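Local coordinates for phosphoenolpyruvate-protein phosphotransferase (Acinetobacter sp., PDB 3CI6) that is the GAF domain of an enzyme that probably transfers the phosphoryl group of phosphoenolpyruvate to a protein histidine, with magnesium as cofactor, at residues 44-49 with 57-62; 118-123 with 152-157; 50-55 with 125-130. All blocks are in the same frame, centred on the assembly; numbering follows the deposited sequence. Where two conformers were deposited one is given.

Interaction 1 of 3, residues 44-49 with 57-62; sequences VCSIYL and YLLMAS. With P4G (1-ethoxy-2-(2-ethoxyethoxy)ethane), chain F.
A beta hairpin in the antiparallel sheet of the GAF domain brings 44-49 against 57-62, and a classic beta bulge interrupts the pairing where M60 and A61 both face I47. I47, the single residue opposite the bulge, bonds both bulged residues: its N donates to A61 O at 3.0 Å, in the carbonyl plane, while its O receives M60 N almost along the C=O axis. L49 and L58 then exchange two backbone bonds, the one from L49 N meeting the L58 carbonyl from above its plane.

The two faces differ. On one, CD1 of L59 lies 4.0 Å from the centroid of the Y48 ring, 20° off the ring normal and offset toward the rim, a CH-pi contact. L59 gets there because its CG is anti to the backbone N (chi1 177°), and a branched methyl suits the flat phenol. Further along that face S46 OG and S62 OG share a hydrogen bond of 2.8 Å, and S62 OG also bonds L65 N; small hydroxyls fit where the two CA atoms lie close.

The other face is apolar and turns to helix 25-40. I47 sets its CG2 3.7 Å from A61 CB and packs on V33, while the small A61 meets L29. L49 crosses the bent selenomethionine M60 at about a right angle, CG to CG. L58 CD2 lies 3.6 Å from C3 of the bound P4G, and L49 CD1 touches its C5. The strands are thus joined by backbone bonds and one serine pair, and the contacts of L49 and L58 with P4G are largely apolar, probably dispersive.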
loop_
_atom_site.group_PDB
_atom_site.type_symbol
_atom_site.label_atom_id
_atom_site.label_comp_id
_atom_site.label_asym_id
_atom_site.label_seq_id
_atom_site.Cartn_x
_atom_site.Cartn_y
_atom_site.Cartn_z
ATOM N N VAL B 44 3.428 -11.565 -18.361
ATOM C CA VAL B 44 2.589 -12.127 -17.338
ATOM C C VAL B 44 2.726 -11.429 -16.008
ATOM O O VAL B 44 3.841 -11.152 -15.574
ATOM C CB VAL B 44 2.900 -13.636 -17.115
ATOM C CG1 VAL B 44 2.100 -14.216 -15.938
ATOM C CG2 VAL B 44 2.702 -14.423 -18.409
ATOM N N CYS B 45 1.602 -11.123 -15.366
ATOM C CA CYS B 45 1.602 -10.730 -13.966
ATOM C C CYS B 45 0.505 -11.508 -13.262
ATOM O O CYS B 45 -0.638 -11.464 -13.688
ATOM C CB CYS B 45 1.357 -9.257 -13.841
ATOM S SG CYS B 45 1.324 -8.705 -12.079
ATOM N N SER B 46 0.878 -12.213 -12.211
ATOM C CA SER B 46 -0.057 -13.037 -11.463
ATOM C C SER B 46 0.097 -12.810 -9.986
ATOM O O SER B 46 1.170 -12.452 -9.513
ATOM C CB SER B 46 0.214 -14.506 -11.725
ATOM O OG SER B 46 0.263 -14.834 -13.093
ATOM N N ILE B 47 -0.960 -13.124 -9.244
ATOM C CA ILE B 47 -0.884 -13.053 -7.796
ATOM C C ILE B 47 -1.393 -14.350 -7.197
ATOM O O ILE B 47 -2.433 -14.898 -7.600
ATOM C CB ILE B 47 -1.629 -11.836 -7.228
ATOM C CG1 ILE B 47 -1.420 -11.716 -5.718
ATOM C CG2 ILE B 47 -3.097 -11.876 -7.607
ATOM C CD1 ILE B 47 -0.041 -11.606 -5.318
ATOM N N TYR B 48 -0.569 -14.893 -6.315
ATOM C CA TYR B 48 -0.872 -16.112 -5.581
ATOM C C TYR B 48 -1.101 -15.716 -4.143
ATOM O O TYR B 48 -0.236 -15.083 -3.497
ATOM C CB TYR B 48 0.331 -17.105 -5.681
ATOM C CG TYR B 48 0.614 -17.597 -7.054
ATOM C CD1 TYR B 48 1.413 -16.843 -7.885
ATOM C CD2 TYR B 48 0.101 -18.801 -7.548
ATOM C CE1 TYR B 48 1.696 -17.235 -9.177
ATOM C CE2 TYR B 48 0.386 -19.177 -8.844
ATOM C CZ TYR B 48 1.181 -18.384 -9.636
ATOM O OH TYR B 48 1.497 -18.712 -10.974
ATOM N N LEU B 49 -2.219 -16.117 -3.564
ATOM C CA LEU B 49 -2.489 -15.792 -2.170
ATOM C C LEU B 49 -2.311 -17.008 -1.292
ATOM O O LEU B 49 -2.641 -18.145 -1.684
ATOM C CB LEU B 49 -3.909 -15.242 -1.969
ATOM C CG LEU B 49 -4.170 -13.886 -2.620
ATOM C CD1 LEU B 49 -5.528 -13.397 -2.099
ATOM C CD2 LEU B 49 -3.024 -12.907 -2.333
ATOM N N TYR B 57 -0.407 -21.933 -1.682
ATOM C CA TYR B 57 -0.638 -20.675 -2.415
ATOM C C TYR B 57 -1.601 -20.960 -3.547
ATOM O O TYR B 57 -1.393 -21.942 -4.290
ATOM C CB TYR B 57 0.662 -20.117 -2.976
ATOM C CG TYR B 57 1.656 -19.632 -1.931
ATOM C CD1 TYR B 57 1.487 -18.426 -1.299
ATOM C CD2 TYR B 57 2.795 -20.364 -1.636
ATOM C CE1 TYR B 57 2.383 -17.976 -0.352
ATOM C CE2 TYR B 57 3.700 -19.903 -0.703
ATOM C CZ TYR B 57 3.497 -18.702 -0.085
ATOM O OH TYR B 57 4.386 -18.234 0.856
ATOM N N LEU B 58 -2.616 -20.142 -3.720
ATOM C CA LEU B 58 -3.582 -20.323 -4.797
ATOM C C LEU B 58 -3.502 -19.166 -5.770
ATOM O O LEU B 58 -3.494 -18.011 -5.363
ATOM C CB LEU B 58 -5.008 -20.414 -4.238
ATOM C CG LEU B 58 -6.151 -20.711 -5.206
ATOM C CD1 LEU B 58 -5.984 -22.110 -5.853
ATOM C CD2 LEU B 58 -7.480 -20.558 -4.471
ATOM N N LEU B 59 -3.478 -19.474 -7.076
ATOM C CA LEU B 59 -3.494 -18.435 -8.093
ATOM C C LEU B 59 -4.845 -17.746 -8.056
ATOM O O LEU B 59 -5.877 -18.409 -8.212
ATOM C CB LEU B 59 -3.274 -19.069 -9.465
ATOM C CG LEU B 59 -3.329 -18.116 -10.637
ATOM C CD1 LEU B 59 -2.260 -17.033 -10.613
ATOM C CD2 LEU B 59 -3.221 -18.941 -11.929
HETATM N N MSE B 60 -4.856 -16.454 -7.764
HETATM C CA MSE B 60 -6.123 -15.690 -7.633
HETATM C C MSE B 60 -6.441 -14.665 -8.693
HETATM O O MSE B 60 -7.612 -14.241 -8.844
HETATM C CB MSE B 60 -6.176 -15.006 -6.261
HETATM C CG MSE B 60 -6.056 -15.939 -5.119
HETATM SE SE MSE B 60 -7.728 -16.775 -4.793
HETATM C CE MSE B 60 -8.768 -15.224 -4.132
ATOM N N ALA B 61 -5.420 -14.290 -9.456
ATOM C CA ALA B 61 -5.620 -13.382 -10.581
ATOM C C ALA B 61 -4.404 -13.431 -11.482
ATOM O O ALA B 61 -3.289 -13.671 -11.000
ATOM C CB ALA B 61 -5.856 -11.977 -10.088
ATOM N N SER B 62 -4.603 -13.198 -12.765
ATOM C CA SER B 62 -3.491 -13.159 -13.703
ATOM C C SER B 62 -3.827 -12.403 -14.959
ATOM O O SER B 62 -4.928 -12.524 -15.508
ATOM C CB SER B 62 -3.059 -14.558 -14.116
ATOM O OG SER B 62 -1.885 -14.517 -14.934
HETATM C C8 P4G F . -10.908 -15.234 2.330
HETATM C C7 P4G F . -10.217 -14.051 1.675
HETATM O O4 P4G F . -8.826 -14.308 1.612
HETATM C C6 P4G F . -8.614 -15.400 0.757
HETATM C C5 P4G F . -7.207 -15.801 0.415
HETATM O O3 P4G F . -7.057 -17.096 -0.244
HETATM C C4 P4G F . -8.257 -17.700 -0.623
HETATM C C3 P4G F . -7.889 -18.978 -1.265
HETATM O O2 P4G F . -9.053 -19.787 -1.273
HETATM C C2 P4G F . -10.022 -19.269 -2.162
HETATM C C1 P4G F . -11.357 -19.741 -1.598
#

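Interaction 2 of 3, residues 118-123 with 152-157; sequences LGVPVM and TLCAQL
Strand 118-123 is covered here by helix 152-157, part of the long helix 144-167 that lies on the sheet of the GAF domain. The two short segments run in roughly the same direction, 30° apart, with their axes 7.1 Å from each other at closest approach, a close fit made possible by a small residue at the interface.

T152 opens the helical segment without touching the strand; its OG1 bonds S148 O one turn back, which satisfies the hydroxyl within the helix, and the residue packs on L12 of the second subunit. L153 carries its branched side chain into the neighbouring helices, onto M32 and V36 of helix 25-40 and L12 and I15 of helix 7-20. C154 is the residue that meets the strand. Its CB points toward it, and with SG anti to the carbonyl carbon (chi1 -76°) the sulfur comes up against two valines, 3.8 Å from V122 CG2 and 3.9 Å from V120 CG1. V120 and V122 both hold CG1 anti to the backbone N, yet they use different branches against SG. V122 lays its other methyl, CG1, along the helix backbone, 3.5 Å from C154 O.

A155 faces away, and its small side chain suits the subunit interface, where it packs on V16 of the second subunit; its O accepts Q156 NE2 of that subunit. Q156 also faces away, its amide reaching V16 O of its own chain. L157 borders the strand contact loosely and packs on S28 and M32.

No hydrogen bond crosses between strand and helix. Their contact is therefore apolar packing, a compact, polarisable thiol resting against two valine methyls, whereas on the far side of the helix the bond accepted by A155 O crosses the subunit interface.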
loop_
_atom_site.group_PDB
_atom_site.type_symbol
_atom_site.label_atom_id
_atom_site.label_comp_id
_atom_site.label_asym_id
_atom_site.label_seq_id
_atom_site.Cartn_x
_atom_site.Cartn_y
_atom_site.Cartn_z
ATOM N N LEU B 118 10.266 -12.333 -11.594
ATOM C CA LEU B 118 10.344 -11.296 -10.582
ATOM C C LEU B 118 9.232 -11.540 -9.581
ATOM O O LEU B 118 8.054 -11.362 -9.885
ATOM C CB LEU B 118 10.218 -9.917 -11.230
ATOM C CG LEU B 118 10.015 -8.704 -10.339
ATOM C CD1 LEU B 118 11.010 -8.610 -9.205
ATOM C CD2 LEU B 118 10.066 -7.410 -11.204
ATOM N N GLY B 119 9.606 -12.040 -8.410
ATOM C CA GLY B 119 8.619 -12.402 -7.357
ATOM C C GLY B 119 8.769 -11.458 -6.182
ATOM O O GLY B 119 9.913 -11.175 -5.760
ATOM N N VAL B 120 7.635 -10.970 -5.673
ATOM C CA VAL B 120 7.614 -9.950 -4.655
ATOM C C VAL B 120 6.677 -10.435 -3.540
ATOM O O VAL B 120 5.539 -10.831 -3.817
ATOM C CB VAL B 120 7.118 -8.605 -5.214
ATOM C CG1 VAL B 120 7.181 -7.569 -4.127
ATOM C CG2 VAL B 120 7.956 -8.197 -6.408
ATOM N N PRO B 121 7.163 -10.460 -2.305
ATOM C CA PRO B 121 6.271 -10.952 -1.240
ATOM C C PRO B 121 5.240 -9.906 -0.852
ATOM O O PRO B 121 5.536 -8.707 -0.812
ATOM C CB PRO B 121 7.217 -11.171 -0.100
ATOM C CG PRO B 121 8.302 -10.203 -0.335
ATOM C CD PRO B 121 8.478 -10.075 -1.792
ATOM N N VAL B 122 4.033 -10.382 -0.527
ATOM C CA VAL B 122 2.947 -9.537 0.001
ATOM C C VAL B 122 2.957 -9.849 1.491
ATOM O O VAL B 122 2.663 -10.982 1.893
ATOM C CB VAL B 122 1.592 -9.852 -0.666
ATOM C CG1 VAL B 122 0.575 -8.881 -0.120
ATOM C CG2 VAL B 122 1.681 -9.764 -2.189
HETATM N N MSE B 123 3.358 -8.849 2.279
HETATM C CA MSE B 123 3.568 -8.973 3.730
HETATM C C MSE B 123 2.642 -8.040 4.510
HETATM O O MSE B 123 2.586 -6.860 4.203
HETATM C CB MSE B 123 4.995 -8.573 4.076
HETATM C CG MSE B 123 6.091 -9.326 3.340
HETATM SE SE MSE B 123 6.192 -11.229 3.704
HETATM C CE MSE B 123 6.455 -11.036 5.656
ATOM N N THR B 152 5.394 -1.298 -3.420
ATOM C CA THR B 152 4.385 -0.362 -2.945
ATOM C C THR B 152 2.972 -0.877 -3.220
ATOM O O THR B 152 2.120 -0.871 -2.318
ATOM C CB THR B 152 4.635 1.024 -3.545
ATOM O OG1 THR B 152 5.967 1.465 -3.198
ATOM C CG2 THR B 152 3.550 2.012 -3.011
ATOM N N LEU B 153 2.718 -1.395 -4.430
ATOM C CA LEU B 153 1.423 -1.997 -4.713
ATOM C C LEU B 153 1.172 -3.209 -3.839
ATOM O O LEU B 153 0.062 -3.422 -3.355
ATOM C CB LEU B 153 1.335 -2.381 -6.186
ATOM C CG LEU B 153 1.177 -1.192 -7.104
ATOM C CD1 LEU B 153 1.485 -1.607 -8.572
ATOM C CD2 LEU B 153 -0.197 -0.539 -6.984
ATOM N N CYS B 154 2.196 -4.037 -3.622
ATOM C CA CYS B 154 1.953 -5.200 -2.786
ATOM C C CYS B 154 1.577 -4.772 -1.349
ATOM O O CYS B 154 0.747 -5.413 -0.676
ATOM C CB CYS B 154 3.164 -6.117 -2.761
ATOM S SG CYS B 154 3.350 -7.098 -4.249
ATOM N N ALA B 155 2.193 -3.687 -0.864
ATOM C CA ALA B 155 1.917 -3.217 0.498
ATOM C C ALA B 155 0.488 -2.717 0.592
ATOM O O ALA B 155 -0.187 -2.908 1.640
ATOM C CB ALA B 155 2.857 -2.107 0.822
ATOM N N GLN B 156 -0.018 -2.129 -0.480
ATOM C CA GLN B 156 -1.428 -1.720 -0.491
ATOM C C GLN B 156 -2.318 -2.946 -0.447
ATOM O O GLN B 156 -3.285 -3.029 0.363
ATOM C CB GLN B 156 -1.780 -0.923 -1.729
ATOM C CG GLN B 156 -3.246 -0.540 -1.755
ATOM C CD GLN B 156 -3.646 0.214 -2.974
ATOM O OE1 GLN B 156 -2.884 0.299 -3.950
ATOM N NE2 GLN B 156 -4.833 0.761 -2.960
ATOM N N LEU B 157 -2.016 -3.945 -1.271
ATOM C CA LEU B 157 -2.861 -5.150 -1.285
ATOM C C LEU B 157 -2.756 -5.905 0.021
ATOM O O LEU B 157 -3.686 -6.597 0.405
ATOM C CB LEU B 157 -2.544 -6.079 -2.453
ATOM C CG LEU B 157 -3.038 -5.649 -3.825
ATOM C CD1 LEU B 157 -2.503 -6.656 -4.804
ATOM C CD2 LEU B 157 -4.536 -5.499 -3.931
#

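Interaction 3 of 3, residues 50-55 with 125-130; sequences LDERNQ and RRKVMG. With P4G (1-ethoxy-2-(2-ethoxyethoxy)ethane), chain F.
Where strand 44-51 ends and strand 127-136 begins, neighbours within the sheet, 50-55 runs into the turn before strand 56-63 and passes beside 125-130. One direct backbone bond joins them: L50 N donates to M129 O at 2.9 Å, straight at the hydrogen (164°) but from above the carbonyl plane. A water strengthens the junction by donating to both L50 O and M129 O, so the M129 carbonyl is gripped twice. M129 and G130 both face V122 in a classic beta bulge.

L50 extends its side chain, CG anti to the backbone N (chi1 -153°), and brings CD1 to 3.5 Å from V128 O and alongside V128 CG1. Both residues pack on Y57, and an apolar branched chain suits this half-covered strip.

Beyond it E52 and K127 meet tip to tip in a salt bridge. K127 is stretched until its last torsion bends (chi4 50°), so that NZ donates to E52 OE2 at 2.6 Å from above the carboxylate plane; E52 is extended beyond CG to answer it. Long, flexible chains suit such a pair at the surface.

The turn is braced from within. D51, its CG anti to the backbone N, faces away from strand 127-136, and OD2 takes N54 ND2 at 2.9 Å and a salt bridge from R56 NE, while OD1 holds N54 N weakly. Q55 folds back so that NE2 meets a lone pair of E52 O. D51 also borders P4G, with OD2 3.5 Å from O2. Since an ether oxygen cannot donate a hydrogen bond, D51 probably lines the pocket by contact, its charge balanced by R56.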
loop_
_atom_site.group_PDB
_atom_site.type_symbol
_atom_site.label_atom_id
_atom_site.label_comp_id
_atom_site.label_asym_id
_atom_site.label_seq_id
_atom_site.Cartn_x
_atom_site.Cartn_y
_atom_site.Cartn_z
ATOM N N LEU B 50 -1.741 -16.820 -0.120
ATOM C CA LEU B 50 -1.590 -17.918 0.818
ATOM C C LEU B 50 -2.967 -18.276 1.397
ATOM O O LEU B 50 -3.594 -17.446 2.049
ATOM C CB LEU B 50 -0.559 -17.526 1.895
ATOM C CG LEU B 50 0.211 -18.671 2.568
ATOM C CD1 LEU B 50 1.326 -18.146 3.485
ATOM C CD2 LEU B 50 -0.793 -19.554 3.308
ATOM N N ASP B 51 -3.401 -19.534 1.191
ATOM C CA ASP B 51 -4.657 -20.116 1.594
ATOM C C ASP B 51 -4.296 -20.919 2.830
ATOM O O ASP B 51 -3.797 -22.043 2.742
ATOM C CB ASP B 51 -5.182 -20.994 0.464
ATOM C CG ASP B 51 -6.439 -21.726 0.840
ATOM O OD1 ASP B 51 -6.867 -21.590 2.021
ATOM O OD2 ASP B 51 -7.000 -22.358 -0.063
ATOM N N GLU B 52 -4.521 -20.364 4.005
ATOM C CA GLU B 52 -4.032 -21.035 5.194
ATOM C C GLU B 52 -4.889 -22.257 5.547
ATOM O O GLU B 52 -4.400 -23.170 6.188
ATOM C CB GLU B 52 -3.958 -20.063 6.362
ATOM C CG GLU B 52 -2.800 -20.329 7.289
ATOM C CD GLU B 52 -2.364 -19.085 8.039
ATOM O OE1 GLU B 52 -3.211 -18.179 8.241
ATOM O OE2 GLU B 52 -1.176 -19.028 8.413
ATOM N N ARG B 53 -6.141 -22.274 5.122
ATOM C CA ARG B 53 -6.975 -23.448 5.325
ATOM C C ARG B 53 -6.444 -24.694 4.614
ATOM O O ARG B 53 -6.397 -25.792 5.175
ATOM C CB ARG B 53 -8.331 -23.113 4.748
ATOM C CG ARG B 53 -9.382 -23.416 5.566
ATOM C CD ARG B 53 -10.694 -22.921 4.954
ATOM N NE ARG B 53 -11.611 -24.035 4.942
ATOM C CZ ARG B 53 -12.926 -23.956 5.065
ATOM N NH1 ARG B 53 -13.535 -22.787 5.199
ATOM N NH2 ARG B 53 -13.629 -25.064 5.037
ATOM N N ASN B 54 -6.004 -24.499 3.371
ATOM C CA ASN B 54 -5.463 -25.580 2.552
ATOM C C ASN B 54 -3.935 -25.638 2.506
ATOM O O ASN B 54 -3.368 -26.453 1.794
ATOM C CB ASN B 54 -6.048 -25.464 1.136
ATOM C CG ASN B 54 -7.555 -25.751 1.124
ATOM O OD1 ASN B 54 -7.948 -26.869 1.404
ATOM N ND2 ASN B 54 -8.379 -24.744 0.841
ATOM N N GLN B 55 -3.282 -24.767 3.268
ATOM C CA GLN B 55 -1.825 -24.732 3.377
ATOM C C GLN B 55 -1.126 -24.740 2.020
ATOM O O GLN B 55 -0.339 -25.647 1.686
ATOM C CB GLN B 55 -1.337 -25.880 4.261
ATOM C CG GLN B 55 -1.683 -25.618 5.738
ATOM C CD GLN B 55 -0.977 -24.394 6.313
ATOM O OE1 GLN B 55 0.253 -24.368 6.408
ATOM N NE2 GLN B 55 -1.742 -23.365 6.670
ATOM N N ARG B 125 1.850 -7.186 8.669
ATOM C CA ARG B 125 2.139 -7.448 10.064
ATOM C C ARG B 125 3.064 -8.642 10.246
ATOM O O ARG B 125 2.801 -9.549 11.075
ATOM C CB ARG B 125 0.854 -7.681 10.835
ATOM C CG ARG B 125 1.102 -7.572 12.320
ATOM C CD ARG B 125 0.107 -6.761 13.111
ATOM N NE ARG B 125 -0.346 -5.549 12.439
ATOM C CZ ARG B 125 -1.566 -5.032 12.618
ATOM N NH1 ARG B 125 -2.420 -5.612 13.476
ATOM N NH2 ARG B 125 -1.929 -3.928 11.949
ATOM N N ARG B 126 4.148 -8.631 9.460
ATOM C CA ARG B 126 5.172 -9.673 9.467
ATOM C C ARG B 126 4.734 -11.033 8.927
ATOM O O ARG B 126 5.536 -11.966 8.957
ATOM C CB ARG B 126 5.801 -9.851 10.849
ATOM C CG ARG B 126 6.408 -8.548 11.413
ATOM C CD ARG B 126 7.014 -8.753 12.755
ATOM N NE ARG B 126 7.756 -7.554 13.179
ATOM C CZ ARG B 126 8.500 -7.512 14.268
ATOM N NH1 ARG B 126 8.571 -8.547 15.070
ATOM N NH2 ARG B 126 9.170 -6.422 14.544
ATOM N N LYS B 127 3.502 -11.162 8.438
ATOM C CA LYS B 127 2.999 -12.427 7.906
ATOM C C LYS B 127 2.910 -12.381 6.378
ATOM O O LYS B 127 2.508 -11.384 5.799
ATOM C CB LYS B 127 1.604 -12.708 8.469
ATOM C CG LYS B 127 0.952 -14.011 8.067
ATOM C CD LYS B 127 -0.377 -14.171 8.817
ATOM C CE LYS B 127 -1.108 -15.419 8.400
ATOM N NZ LYS B 127 -0.230 -16.600 8.445
ATOM N N VAL B 128 3.292 -13.472 5.718
ATOM C CA VAL B 128 3.172 -13.558 4.265
ATOM C C VAL B 128 1.732 -13.833 3.868
ATOM O O VAL B 128 1.133 -14.804 4.336
ATOM C CB VAL B 128 4.057 -14.678 3.700
ATOM C CG1 VAL B 128 3.737 -14.876 2.245
ATOM C CG2 VAL B 128 5.503 -14.287 3.867
HETATM N N MSE B 129 1.163 -12.903 3.122
HETATM C CA MSE B 129 -0.185 -12.999 2.632
HETATM C C MSE B 129 -0.231 -13.610 1.232
HETATM O O MSE B 129 -1.265 -14.093 0.798
HETATM C CB MSE B 129 -0.850 -11.617 2.547
HETATM C CG MSE B 129 -0.992 -10.785 3.824
HETATM SE SE MSE B 129 -2.365 -11.480 4.937
HETATM C CE MSE B 129 -1.122 -12.250 5.824
ATOM N N GLY B 130 0.887 -13.564 0.505
ATOM C CA GLY B 130 0.882 -13.995 -0.914
ATOM C C GLY B 130 2.166 -13.591 -1.589
ATOM O O GLY B 130 3.070 -13.080 -0.940
HETATM C C8 P4G F . -10.908 -15.234 2.330
HETATM C C7 P4G F . -10.217 -14.051 1.675
HETATM O O4 P4G F . -8.826 -14.308 1.612
HETATM C C6 P4G F . -8.614 -15.400 0.757
HETATM C C5 P4G F . -7.207 -15.801 0.415
HETATM O O3 P4G F . -7.057 -17.096 -0.244
HETATM C C4 P4G F . -8.257 -17.700 -0.623
HETATM C C3 P4G F . -7.889 -18.978 -1.265
HETATM O O2 P4G F . -9.053 -19.787 -1.273
HETATM C C2 P4G F . -10.022 -19.269 -2.162
HETATM C C1 P4G F . -11.357 -19.741 -1.598
HETATM O O HOH W 1 -3.851 -14.715 1.815
#

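Following the chain from the N terminus, interaction 1 comes first, closing the short hairpin of strands 44-51 and 56-63. Interaction 3 starts inside that hairpin, at 50-55, and returns only at 125-130, so the two cross; its long loop joins the hairpin to strand 127-136, the neighbour of 44-51 in the sheet. Interaction 2 follows interaction 1 in series but crosses interaction 3, because 118-123 precedes 125-130 and 152-157 lies beyond it, adding helix 144-167. I47 CD1 packs on V122 CG2 between interactions 1 and 2, and probable backbone hydrogen bonds join V122 to M129 and G130 between 2 and 3. Interactions 1 and 3 share the P4G pocket, whereas 2 and 3 reach the second subunit.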